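PDB 5GHG: aminotransferase class-III from Ochrobactrum anthropi, which probably catalyses pyridoxal-phosphate-dependent transfer of an amino group between an amine and a carbonyl compound, as an omega-transaminase. Local coordinates for residues B[49-54]-B[412-417]; B[366-371]-B[445-450]; B[378-383]-B[424-429]. The protein carries 1 engineered substitution. All coordinates share one frame; numbering follows the deposited sequence.

Contact 1 (B[49-54]-B[412-417]); sequences RYIEAM and RGVISR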
ATOM      1  N   ARG B  49      28.274   5.811 -12.064  1.00  6.79           N
ATOM      2  CA  ARG B  49      27.717   4.461 -12.018  1.00  9.22           C
ATOM      3  C   ARG B  49      28.089   3.746 -10.724  1.00  5.56           C
ATOM      4  O   ARG B  49      29.168   3.948 -10.167  1.00  4.99           O
ATOM      5  CB  ARG B  49      28.174   3.642 -13.222  1.00 12.28           C
ATOM      6  CG  ARG B  49      27.539   4.138 -14.521  1.00 15.67           C
ATOM      7  CD  ARG B  49      28.228   3.557 -15.750  1.00 21.78           C
ATOM      8  NE  ARG B  49      28.089   2.106 -15.827  1.00 22.14           N
ATOM      9  CZ  ARG B  49      27.013   1.477 -16.283  1.00 24.64           C
ATOM     10  NH1 ARG B  49      26.993   0.151 -16.340  1.00 26.80           N
ATOM     11  NH2 ARG B  49      25.957   2.164 -16.670  1.00 26.32           N
ATOM     12  N   TYR B  50      27.174   2.906 -10.243  1.00  3.99           N
ATOM     13  CA  TYR B  50      27.346   2.175  -8.992  1.00  3.83           C
ATOM     14  C   TYR B  50      26.871   0.745  -9.150  1.00  4.74           C
ATOM     15  O   TYR B  50      25.877   0.488  -9.842  1.00  3.46           O
ATOM     16  CB  TYR B  50      26.520   2.785  -7.856  1.00  4.06           C
ATOM     17  CG  TYR B  50      26.646   4.274  -7.690  1.00  5.24           C
ATOM     18  CD1 TYR B  50      25.913   5.146  -8.495  1.00  5.08           C
ATOM     19  CD2 TYR B  50      27.488   4.808  -6.725  1.00  5.61           C
ATOM     20  CE1 TYR B  50      26.018   6.519  -8.338  1.00  7.42           C
ATOM     21  CE2 TYR B  50      27.603   6.181  -6.562  1.00  7.68           C
ATOM     22  CZ  TYR B  50      26.860   7.027  -7.367  1.00  8.47           C
ATOM     23  OH  TYR B  50      26.964   8.376  -7.207  1.00 11.08           O
ATOM     24  N   ILE B  51      27.552  -0.176  -8.478  1.00  3.54           N
ATOM     25  CA  ILE B  51      26.979  -1.489  -8.227  1.00  3.23           C
ATOM     26  C   ILE B  51      25.847  -1.313  -7.208  1.00  4.60           C
ATOM     27  O   ILE B  51      26.064  -0.777  -6.119  1.00  4.31           O
ATOM     28  CB  ILE B  51      28.027  -2.469  -7.700  1.00  4.21           C
ATOM     29  CG1 ILE B  51      29.069  -2.776  -8.771  1.00  5.55           C
ATOM     30  CG2 ILE B  51      27.339  -3.747  -7.160  1.00  4.00           C
ATOM     31  CD1 ILE B  51      30.222  -3.658  -8.280  1.00  6.25           C
ATOM     32  N   GLU B  52      24.639  -1.742  -7.579  1.00  3.37           N
ATOM     33  CA  GLU B  52      23.514  -1.723  -6.645  1.00  5.99           C
ATOM     34  C   GLU B  52      23.581  -3.011  -5.827  1.00  4.49           C
ATOM     35  O   GLU B  52      22.907  -4.015  -6.099  1.00  4.60           O
ATOM     36  CB  GLU B  52      22.187  -1.546  -7.376  1.00  5.41           C
ATOM     37  CG  GLU B  52      21.353  -0.327  -6.869  1.00  9.36           C
ATOM     38  CD  GLU B  52      20.960  -0.444  -5.395  1.00  6.78           C
ATOM     39  OE1 GLU B  52      21.082  -1.556  -4.831  1.00 10.42           O
ATOM     40  OE2 GLU B  52      20.547   0.572  -4.776  1.00  9.48           O
ATOM     41  N   ALA B  53      24.441  -2.986  -4.817  1.00  3.87           N
ATOM     42  CA  ALA B  53      24.705  -4.168  -4.038  1.00  4.96           C
ATOM     43  C   ALA B  53      23.538  -4.522  -3.124  1.00  4.96           C
ATOM     44  O   ALA B  53      23.580  -5.573  -2.480  1.00  4.44           O
ATOM     45  CB  ALA B  53      25.987  -4.005  -3.229  1.00  5.17           C
ATOM     46  N   MET B  54      22.513  -3.672  -3.057  1.00  4.21           N
ATOM     47  CA  MET B  54      21.288  -3.957  -2.319  1.00  3.97           C
ATOM     48  C   MET B  54      20.126  -4.343  -3.225  1.00  5.23           C
ATOM     49  O   MET B  54      19.023  -4.582  -2.716  1.00  4.86           O
ATOM     50  CB  MET B  54      20.872  -2.734  -1.483  1.00  7.50           C
ATOM     51  CG  MET B  54      21.850  -2.366  -0.384  1.00 10.25           C
ATOM     52  SD  MET B  54      22.010  -3.745   0.736  1.00 16.28           S
ATOM     53  CE  MET B  54      20.365  -3.797   1.455  1.00 10.61           C
ATOM     54  N   ARG B 412      33.359   4.667  -3.680  1.00  2.67           N
ATOM     55  CA  ARG B 412      34.029   3.625  -4.426  1.00  4.61           C
ATOM     56  C   ARG B 412      33.082   2.879  -5.377  1.00  5.81           C
ATOM     57  O   ARG B 412      33.443   1.816  -5.890  1.00  7.93           O
ATOM     58  CB  ARG B 412      34.700   2.642  -3.463  1.00  5.07           C
ATOM     59  CG  ARG B 412      35.943   3.226  -2.807  1.00  6.06           C
ATOM     60  CD  ARG B 412      36.536   2.321  -1.745  1.00  8.13           C
ATOM     61  NE  ARG B 412      37.831   2.810  -1.267  1.00  9.50           N
ATOM     62  CZ  ARG B 412      38.982   2.559  -1.876  1.00  9.31           C
ATOM     63  NH1 ARG B 412      39.002   1.813  -2.990  1.00  7.22           N
ATOM     64  NH2 ARG B 412      40.108   3.044  -1.372  1.00 11.58           N
ATOM     65  N   GLY B 413      31.894   3.419  -5.618  1.00  5.40           N
ATOM     66  CA  GLY B 413      31.029   2.896  -6.653  1.00  6.40           C
ATOM     67  C   GLY B 413      30.176   1.712  -6.260  1.00  4.81           C
ATOM     68  O   GLY B 413      29.816   0.911  -7.119  1.00  4.44           O
ATOM     69  N   VAL B 414      29.871   1.560  -4.972  1.00  4.34           N
ATOM     70  CA  VAL B 414      29.057   0.458  -4.486  1.00  4.24           C
ATOM     71  C   VAL B 414      27.995   1.044  -3.552  1.00  6.12           C
ATOM     72  O   VAL B 414      28.326   1.753  -2.594  1.00  5.08           O
ATOM     73  CB  VAL B 414      29.904  -0.599  -3.747  1.00  4.94           C
ATOM     74  CG1 VAL B 414      29.014  -1.657  -3.100  1.00  5.44           C
ATOM     75  CG2 VAL B 414      30.921  -1.257  -4.687  1.00  4.99           C
ATOM     76  N   ILE B 415      26.732   0.736  -3.826  1.00  7.50           N
ATOM     77  CA  ILE B 415      25.621   1.173  -2.988  1.00  5.09           C
ATOM     78  C   ILE B 415      25.291   0.022  -2.037  1.00  7.02           C
ATOM     79  O   ILE B 415      24.804  -1.040  -2.458  1.00  5.08           O
ATOM     80  CB  ILE B 415      24.399   1.578  -3.822  1.00  8.01           C
ATOM     81  CG1 ILE B 415      24.707   2.847  -4.612  1.00 10.44           C
ATOM     82  CG2 ILE B 415      23.171   1.775  -2.934  1.00  9.19           C
ATOM     83  CD1 ILE B 415      23.664   3.189  -5.651  1.00  9.87           C
ATOM     84  N   SER B 416      25.580   0.216  -0.756  1.00  5.62           N
ATOM     85  CA  SER B 416      25.138  -0.698   0.280  1.00  8.01           C
ATOM     86  C   SER B 416      24.013  -0.007   1.057  1.00 10.85           C
ATOM     87  O   SER B 416      23.435   0.983   0.591  1.00  9.26           O
ATOM     88  CB  SER B 416      26.340  -1.097   1.152  1.00  7.82           C
ATOM     89  OG  SER B 416      25.964  -1.910   2.251  1.00  9.91           O
ATOM     90  N   ARG B 417      23.694  -0.539   2.229  1.00 10.77           N
ATOM     91  CA  ARG B 417      22.715   0.067   3.125  1.00 14.78           C
ATOM     92  C   ARG B 417      23.252  -0.086   4.538  1.00 11.43           C
ATOM     93  O   ARG B 417      23.676  -1.175   4.924  1.00 12.11           O
ATOM     94  CB  ARG B 417      21.344  -0.625   2.995  1.00 15.46           C
ATOM     95  CG  ARG B 417      20.219   0.043   3.781  1.00 21.36           C
ATOM     96  CD  ARG B 417      18.876  -0.195   3.078  1.00 29.87           C
ATOM     97  NE  ARG B 417      17.820   0.678   3.583  1.00 37.70           N
ATOM     98  CZ  ARG B 417      17.570   1.906   3.132  1.00 35.35           C
ATOM     99  NH1 ARG B 417      16.593   2.619   3.677  1.00 31.09           N
ATOM    100  NH2 ARG B 417      18.294   2.423   2.142  1.00 31.68           N
TER
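Strand 49-52 meets strand 414-419 in the mixed sheet of the small domain, where Ile51 pairs with Val414 in a parallel bridge. Both backbone groups of Ile51 are used. Ile51 N donates to Gly413 O at 2.9 Å, with the donor tilted 32° from the carbonyl plane. Ile51 O accepts from Ile415 N at 2.8 Å, almost straight at 176°. A weak third bond, Ala53 N to Ile415 O, follows where the first chain turns toward helix 55-58.

Gly413 has positive phi and is the C-prime residue of a Schellman motif that ends helix 400-411. The chain therefore passes directly from a helix cap into the strand. The fold is that of class-III aminotransferases, whose small domain joins N-terminal and C-terminal parts of the chain, and within the sheet, this strand pair makes that join.

Ile415 buries more surface than any other residue of the contact. CG1 stands beside its backbone N (chi1 -68°), which brings Ile415 CD1 to 3.6 Å from Tyr50 CB, at the root of the ring. The other branch, Ile415 CG2, reaches Glu52 OE2 at 3.4 Å. That oxygen is hydrogen-bonded to Tyr83 OH of the second subunit, and Tyr83 also packs on Ile415. An alanine in place of Ile415 would lose both branches and would probably leave a gap between Tyr50 and Glu52. On the other face of the sheet, Ala53 CB touches Val414 CG1 at 3.8 Å. The doubly bent chain of Met54 lays Met54 CE 3.7 Å from Arg417 CB. Arg417 then runs on, extended, to Ser87 of the second subunit.

Contact 2 (B[366-371]-B[445-450]); sequences QDHPLV and ATLNDV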
ATOM      1  N   GLN B 366      36.837 -11.145   8.311  1.00 10.42           N
ATOM      2  CA  GLN B 366      36.455 -11.272   9.712  1.00 12.69           C
ATOM      3  C   GLN B 366      37.537 -10.761  10.655  1.00 13.66           C
ATOM      4  O   GLN B 366      37.228 -10.284  11.747  1.00 12.32           O
ATOM      5  CB  GLN B 366      36.164 -12.742  10.049  1.00 13.73           C
ATOM      6  CG  GLN B 366      34.792 -13.170   9.611  1.00 19.10           C
ATOM      7  CD  GLN B 366      34.566 -14.647   9.822  1.00 23.34           C
ATOM      8  OE1 GLN B 366      35.465 -15.472   9.591  1.00 24.04           O
ATOM      9  NE2 GLN B 366      33.362 -14.990  10.261  1.00 18.16           N
ATOM     10  N   ASP B 367      38.803 -10.898  10.270  1.00 14.04           N
ATOM     11  CA  ASP B 367      39.907 -10.461  11.104  1.00 15.44           C
ATOM     12  C   ASP B 367      40.241  -8.982  10.929  1.00 15.70           C
ATOM     13  O   ASP B 367      41.154  -8.490  11.595  1.00 14.95           O
ATOM     14  CB  ASP B 367      41.144 -11.316  10.821  1.00 21.74           C
ATOM     15  CG  ASP B 367      41.551 -11.287   9.345  1.00 33.85           C
ATOM     16  OD1 ASP B 367      40.741 -10.814   8.491  1.00 31.20           O
ATOM     17  OD2 ASP B 367      42.675 -11.754   9.037  1.00 39.96           O
ATOM     18  N   HIS B 368      39.540  -8.262  10.055  1.00 10.51           N
ATOM     19  CA  HIS B 368      39.791  -6.833   9.939  1.00  8.19           C
ATOM     20  C   HIS B 368      39.520  -6.145  11.274  1.00  9.50           C
ATOM     21  O   HIS B 368      38.552  -6.480  11.965  1.00  8.99           O
ATOM     22  CB  HIS B 368      38.915  -6.207   8.840  1.00  9.42           C
ATOM     23  CG  HIS B 368      39.358  -4.838   8.431  1.00  9.16           C
ATOM     24  ND1 HIS B 368      39.052  -3.711   9.159  1.00  7.39           N
ATOM     25  CD2 HIS B 368      40.125  -4.418   7.390  1.00  9.09           C
ATOM     26  CE1 HIS B 368      39.584  -2.650   8.579  1.00  9.77           C
ATOM     27  NE2 HIS B 368      40.243  -3.054   7.502  1.00 11.32           N
ATOM     28  N   PRO B 369      40.324  -5.143  11.652  1.00 11.21           N
ATOM     29  CA  PRO B 369      40.123  -4.507  12.964  1.00 11.72           C
ATOM     30  C   PRO B 369      38.772  -3.828  13.138  1.00 10.66           C
ATOM     31  O   PRO B 369      38.354  -3.607  14.277  1.00  9.06           O
ATOM     32  CB  PRO B 369      41.267  -3.483  13.043  1.00 15.98           C
ATOM     33  CG  PRO B 369      41.758  -3.330  11.644  1.00 17.41           C
ATOM     34  CD  PRO B 369      41.531  -4.653  10.975  1.00 14.34           C
ATOM     35  N   LEU B 370      38.072  -3.501  12.053  1.00  5.62           N
ATOM     36  CA  LEU B 370      36.777  -2.836  12.142  1.00  7.15           C
ATOM     37  C   LEU B 370      35.586  -3.781  12.053  1.00  7.17           C
ATOM     38  O   LEU B 370      34.445  -3.324  12.120  1.00  7.94           O
ATOM     39  CB  LEU B 370      36.658  -1.785  11.039  1.00  7.59           C
ATOM     40  CG  LEU B 370      37.501  -0.530  11.216  1.00 10.37           C
ATOM     41  CD1 LEU B 370      37.242   0.418  10.051  1.00 10.83           C
ATOM     42  CD2 LEU B 370      37.170   0.146  12.531  1.00 10.95           C
ATOM     43  N   VAL B 371      35.811  -5.077  11.881  1.00  5.63           N
ATOM     44  CA  VAL B 371      34.719  -6.004  11.589  1.00  6.62           C
ATOM     45  C   VAL B 371      34.397  -6.776  12.882  1.00  7.39           C
ATOM     46  O   VAL B 371      35.221  -7.550  13.372  1.00  7.12           O
ATOM     47  CB  VAL B 371      35.059  -6.926  10.440  1.00  4.83           C
ATOM     48  CG1 VAL B 371      34.011  -8.049  10.323  1.00  4.77           C
ATOM     49  CG2 VAL B 371      35.124  -6.138   9.120  1.00  4.69           C
ATOM     50  N   ALA B 445      38.754  -2.299   0.778  1.00  6.67           N
ATOM     51  CA  ALA B 445      39.455  -1.020   0.675  1.00  8.42           C
ATOM     52  C   ALA B 445      38.751   0.060   1.497  1.00  6.06           C
ATOM     53  O   ALA B 445      39.401   0.921   2.094  1.00  7.37           O
ATOM     54  CB  ALA B 445      39.565  -0.602  -0.790  1.00  7.21           C
ATOM     55  N   THR B 446      37.420   0.030   1.518  1.00  5.51           N
ATOM     56  CA  THR B 446      36.648   0.952   2.345  1.00  4.67           C
ATOM     57  C   THR B 446      37.020   0.817   3.819  1.00  5.80           C
ATOM     58  O   THR B 446      37.228   1.815   4.515  1.00  6.08           O
ATOM     59  CB  THR B 446      35.148   0.690   2.180  1.00  4.61           C
ATOM     60  OG1 THR B 446      34.733   1.089   0.872  1.00  4.47           O
ATOM     61  CG2 THR B 446      34.371   1.473   3.202  1.00  5.58           C
ATOM     62  N   LEU B 447      37.071  -0.418   4.316  1.00  5.41           N
ATOM     63  CA  LEU B 447      37.381  -0.612   5.728  1.00  7.66           C
ATOM     64  C   LEU B 447      38.805  -0.144   6.043  1.00  7.28           C
ATOM     65  O   LEU B 447      39.047   0.423   7.107  1.00  7.80           O
ATOM     66  CB  LEU B 447      37.189  -2.069   6.115  1.00  8.19           C
ATOM     67  CG  LEU B 447      35.731  -2.518   5.977  1.00  8.47           C
ATOM     68  CD1 LEU B 447      35.561  -3.959   6.417  1.00  9.01           C
ATOM     69  CD2 LEU B 447      34.810  -1.610   6.762  1.00  9.96           C
ATOM     70  N   ASN B 448      39.745  -0.364   5.122  1.00  6.93           N
ATOM     71  CA  ASN B 448      41.104   0.155   5.323  1.00  7.96           C
ATOM     72  C   ASN B 448      41.122   1.683   5.353  1.00  9.37           C
ATOM     73  O   ASN B 448      41.783   2.286   6.203  1.00  8.99           O
ATOM     74  CB  ASN B 448      42.033  -0.389   4.248  1.00  7.42           C
ATOM     75  CG  ASN B 448      42.304  -1.863   4.428  1.00 13.47           C
ATOM     76  OD1 ASN B 448      42.124  -2.397   5.527  1.00 12.45           O
ATOM     77  ND2 ASN B 448      42.703  -2.536   3.376  1.00 11.36           N
ATOM     78  N   ASP B 449      40.398   2.328   4.429  1.00  8.31           N
ATOM     79  CA  ASP B 449      40.310   3.787   4.425  1.00  9.31           C
ATOM     80  C   ASP B 449      39.730   4.308   5.738  1.00  9.91           C
ATOM     81  O   ASP B 449      40.248   5.271   6.318  1.00 10.05           O
ATOM     82  CB  ASP B 449      39.446   4.278   3.271  1.00 10.66           C
ATOM     83  CG  ASP B 449      40.178   4.257   1.937  1.00 19.74           C
ATOM     84  OD1 ASP B 449      41.401   3.999   1.939  1.00 23.42           O
ATOM     85  OD2 ASP B 449      39.505   4.511   0.886  1.00 24.10           O
ATOM     86  N   VAL B 450      38.627   3.717   6.194  1.00  6.02           N
ATOM     87  CA  VAL B 450      37.983   4.185   7.404  1.00  6.42           C
ATOM     88  C   VAL B 450      38.912   3.983   8.606  1.00  8.89           C
ATOM     89  O   VAL B 450      39.035   4.856   9.471  1.00 10.01           O
ATOM     90  CB  VAL B 450      36.632   3.468   7.615  1.00  7.75           C
ATOM     91  CG1 VAL B 450      36.059   3.842   8.959  1.00  6.20           C
ATOM     92  CG2 VAL B 450      35.648   3.850   6.496  1.00  6.97           C
TER
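His368 and Leu447 meet ring to chain where the loop before strand 371-377 lies on helix 433-455. Leu447 CB sits over one face of the His368 imidazole, 3.6 Å from the ring centroid and 21° off the normal, a CH-pi contact. Pro369 CD lies over the opposite face, toward its rim. CG of His368 is anti to its backbone N (chi1 -165°), which carries the ring out toward the helix.

Both ring nitrogens are bonded in or near the ring plane. Leu370 N donates to His368 ND1 at 3.1 Å. His368 NE2 donates to Asn448 OD1 at 2.8 Å, in a bond bent to 145°. This pattern is consistent with a neutral ring protonated on NE2. The two bonds and the atoms over both faces would hold the imidazole against rotation.

The loop closes as a type I beta turn from His368 to Val371, with Val371 N bonded to His368 O. The turn leads directly into strand 371-377, an outermost strand of the small-domain sheet within this chain. It brings the loop against the long C-terminal helix.

The tight part lies among the aliphatic side chains. Val371 CG2 presses on Leu447 CD1 at 3.5 Å, closer than usual for two methyl groups. Leu370 CD1 touches Val450 CG1 at 3.8 Å and also comes near the main-chain Leu447 O. Leu385 of strand 380-385 packs on Leu447, and Leu401 and Ala405 of helix 400-411 pack on Val450.

The other side is looser. Asn448 is exposed, and its CB points away from the loop. Its amide end returns to the ring edge, where OD1 takes the bond, leaving the histidine bond on the more exposed side.

Contact 3 (B[378-383]-B[424-429]); sequences GLIAGV and AFCPPL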
ATOM      1  N   GLY B 378      23.311 -17.744   1.594  1.00  6.29           N
ATOM      2  CA  GLY B 378      22.937 -17.530   0.213  1.00  6.74           C
ATOM      3  C   GLY B 378      23.504 -16.208  -0.276  1.00  5.63           C
ATOM      4  O   GLY B 378      24.693 -15.910  -0.094  1.00  6.20           O
ATOM      5  N   LEU B 379      22.644 -15.372  -0.889  1.00  5.14           N
ATOM      6  CA  LEU B 379      23.080 -14.111  -1.466  1.00  4.17           C
ATOM      7  C   LEU B 379      22.672 -12.915  -0.608  1.00  5.32           C
ATOM      8  O   LEU B 379      22.399 -11.829  -1.127  1.00  4.64           O
ATOM      9  CB  LEU B 379      22.557 -13.971  -2.900  1.00  5.17           C
ATOM     10  CG  LEU B 379      23.270 -13.063  -3.907  1.00  4.41           C
ATOM     11  CD1 LEU B 379      24.779 -13.389  -4.024  1.00  4.15           C
ATOM     12  CD2 LEU B 379      22.576 -13.115  -5.273  1.00  3.27           C
ATOM     13  N   ILE B 380      22.633 -13.078   0.714  1.00  3.34           N
ATOM     14  CA  ILE B 380      22.367 -11.951   1.606  1.00  4.71           C
ATOM     15  C   ILE B 380      23.364 -11.996   2.747  1.00  4.24           C
ATOM     16  O   ILE B 380      23.639 -13.071   3.295  1.00  4.28           O
ATOM     17  CB  ILE B 380      20.917 -11.938   2.122  1.00  6.25           C
ATOM     18  CG1 ILE B 380      20.618 -10.614   2.816  1.00  5.19           C
ATOM     19  CG2 ILE B 380      20.662 -13.117   3.056  1.00  5.97           C
ATOM     20  CD1 ILE B 380      19.156 -10.371   3.108  1.00  6.40           C
ATOM     21  N   ALA B 381      23.920 -10.850   3.099  1.00  3.43           N
ATOM     22  CA  ALA B 381      24.951 -10.812   4.123  1.00  3.90           C
ATOM     23  C   ALA B 381      24.957  -9.472   4.820  1.00  3.65           C
ATOM     24  O   ALA B 381      24.551  -8.459   4.263  1.00  3.42           O
ATOM     25  CB  ALA B 381      26.347 -11.110   3.540  1.00  3.27           C
ATOM     26  N   GLY B 382      25.450  -9.481   6.048  1.00  3.94           N
ATOM     27  CA  GLY B 382      25.684  -8.258   6.785  1.00  4.51           C
ATOM     28  C   GLY B 382      27.060  -8.276   7.403  1.00  3.71           C
ATOM     29  O   GLY B 382      27.540  -9.321   7.840  1.00  4.06           O
ATOM     30  N   VAL B 383      27.696  -7.119   7.415  1.00  4.23           N
ATOM     31  CA  VAL B 383      29.019  -6.933   8.007  1.00  3.05           C
ATOM     32  C   VAL B 383      28.872  -5.882   9.086  1.00  3.88           C
ATOM     33  O   VAL B 383      28.663  -4.700   8.786  1.00  3.27           O
ATOM     34  CB  VAL B 383      30.073  -6.527   6.948  1.00  3.34           C
ATOM     35  CG1 VAL B 383      31.426  -6.303   7.591  1.00  2.91           C
ATOM     36  CG2 VAL B 383      30.186  -7.589   5.864  1.00  3.52           C
ATOM     37  N   ALA B 424      24.901  -3.966   4.702  1.00  4.08           N
ATOM     38  CA  ALA B 424      24.247  -5.135   4.114  1.00  5.97           C
ATOM     39  C   ALA B 424      24.637  -5.295   2.654  1.00  7.36           C
ATOM     40  O   ALA B 424      24.942  -4.327   1.954  1.00  6.51           O
ATOM     41  CB  ALA B 424      22.726  -5.037   4.228  1.00  7.33           C
ATOM     42  N   PHE B 425      24.630  -6.540   2.200  1.00  5.22           N
ATOM     43  CA  PHE B 425      24.879  -6.879   0.810  1.00  3.69           C
ATOM     44  C   PHE B 425      23.786  -7.851   0.373  1.00  6.60           C
ATOM     45  O   PHE B 425      23.554  -8.868   1.029  1.00  6.05           O
ATOM     46  CB  PHE B 425      26.274  -7.450   0.639  1.00  6.88           C
ATOM     47  CG  PHE B 425      27.333  -6.472   1.022  1.00  9.42           C
ATOM     48  CD1 PHE B 425      27.878  -5.621   0.081  1.00  8.80           C
ATOM     49  CD2 PHE B 425      27.707  -6.331   2.353  1.00  6.80           C
ATOM     50  CE1 PHE B 425      28.820  -4.682   0.438  1.00 10.75           C
ATOM     51  CE2 PHE B 425      28.638  -5.389   2.720  1.00  7.82           C
ATOM     52  CZ  PHE B 425      29.201  -4.558   1.767  1.00 11.40           C
ATOM     53  N   CYS B 426      23.093  -7.504  -0.704  1.00  3.88           N
ATOM     54  CA  CYS B 426      21.967  -8.283  -1.196  1.00  3.56           C
ATOM     55  C   CYS B 426      21.842  -8.016  -2.693  1.00  3.49           C
ATOM     56  O   CYS B 426      20.871  -7.406  -3.158  1.00  2.92           O
ATOM     57  CB  CYS B 426      20.690  -7.886  -0.445  1.00  6.88           C
ATOM     58  SG  CYS B 426      19.197  -8.787  -0.861  1.00  8.89           S
ATOM     59  N   PRO B 427      22.841  -8.431  -3.471  1.00  2.88           N
ATOM     60  CA  PRO B 427      22.916  -8.007  -4.879  1.00  2.91           C
ATOM     61  C   PRO B 427      21.956  -8.788  -5.759  1.00  3.29           C
ATOM     62  O   PRO B 427      21.396  -9.811  -5.334  1.00  2.42           O
ATOM     63  CB  PRO B 427      24.380  -8.282  -5.245  1.00  3.40           C
ATOM     64  CG  PRO B 427      24.759  -9.461  -4.348  1.00  2.94           C
ATOM     65  CD  PRO B 427      24.044  -9.160  -3.039  1.00  2.92           C
ATOM     66  N   PRO B 428      21.731  -8.330  -6.991  1.00  3.02           N
ATOM     67  CA  PRO B 428      20.767  -8.999  -7.861  1.00  3.60           C
ATOM     68  C   PRO B 428      21.164 -10.448  -8.142  1.00  3.45           C
ATOM     69  O   PRO B 428      22.343 -10.800  -8.154  1.00  3.65           O
ATOM     70  CB  PRO B 428      20.766  -8.147  -9.126  1.00  3.07           C
ATOM     71  CG  PRO B 428      21.242  -6.794  -8.671  1.00  4.98           C
ATOM     72  CD  PRO B 428      22.255  -7.088  -7.595  1.00  3.41           C
ATOM     73  N   LEU B 429      20.144 -11.283  -8.353  1.00  3.89           N
ATOM     74  CA  LEU B 429      20.322 -12.706  -8.622  1.00  3.07           C
ATOM     75  C   LEU B 429      21.163 -12.958  -9.865  1.00  5.59           C
ATOM     76  O   LEU B 429      21.719 -14.053 -10.010  1.00  4.85           O
ATOM     77  CB  LEU B 429      18.959 -13.380  -8.795  1.00  4.70           C
ATOM     78  CG  LEU B 429      17.895 -13.142  -7.719  1.00  6.48           C
ATOM     79  CD1 LEU B 429      16.569 -13.819  -8.122  1.00  5.95           C
ATOM     80  CD2 LEU B 429      18.388 -13.697  -6.401  1.00  5.66           C
TER
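Ala381 and Phe425 form an antiparallel hydrogen-bonded pair with two short backbone bonds. Phe425 N donates to Ala381 O at 2.8 Å, with an angle of 163° at the hydrogen. Ala381 N returns a bond to Phe425 O at 2.9 Å, in the carbonyl plane. Each acceptor also takes a CA-H...O contact. Ala424 CA approaches Ala381 O at 3.3 Å, and Ile380 CA approaches Phe425 O at 3.4 Å. Gly382 and Ala424 make the next, non-hydrogen-bonded pair, with no side chain on Gly382.

Beyond Phe425 the two chains leave regular strand pairing. Leu379 O still faces Cys426 CA, and it is also hydrogen-bonded to Arg266 NH1. The same guanidinium nitrogen is hydrogen-bonded to Pro427 O, which ties the two segments together where the strand pairing stops.

Leu379 does most of the packing here. Its CG is anti to the backbone N (chi1 -156°), which turns the isobutyl group toward the proline pair. Leu379 CG touches Pro427 CG at 3.9 Å, and CD1 lies beside the same ring atom. The other methyl, Leu379 CD2, faces Pro427 O at 3.5 Å. At the opposite end, Val383 CG2 meets Phe425 CE2 obliquely at 4.1 Å.

Met358 and Leu362 of helix 347-363 cover Ala381. Met439 and Leu443 of helix 433-455 cover Phe425. The Ile380 side chain lies about 9 Å from the bound PMP. This antiparallel pair is part of the mixed, helix-backed sheet of the small domain, as in fold-type I pyridoxal-phosphate enzymes.

Contacts 1 and 3 belong to one sheet, in which strands 414-419 and 422-425 are neighbours. Ser416 OG probably hydrogen-bonds Ala424 O, and Cys426 N probably hydrogen-bonds Ala53 O, bridging the two. Contact 3 is wholly buried, and contact 1 is mostly so. Both rest on backbone bonds, but contact 1 is parallel and reaches the second subunit, whereas contact 3 is antiparallel and stays within its own chain. Contact 2 lies farther from the chain centre and joins a turn to a helix through side chains, with its polar bond on the more exposed side. The Arg412-Asp449 salt bridge links it to contact 1. Val371 against Val383 links it to contact 3. Helix 433-455 forms one side of contact 2 and packs on contacts 1 and 3.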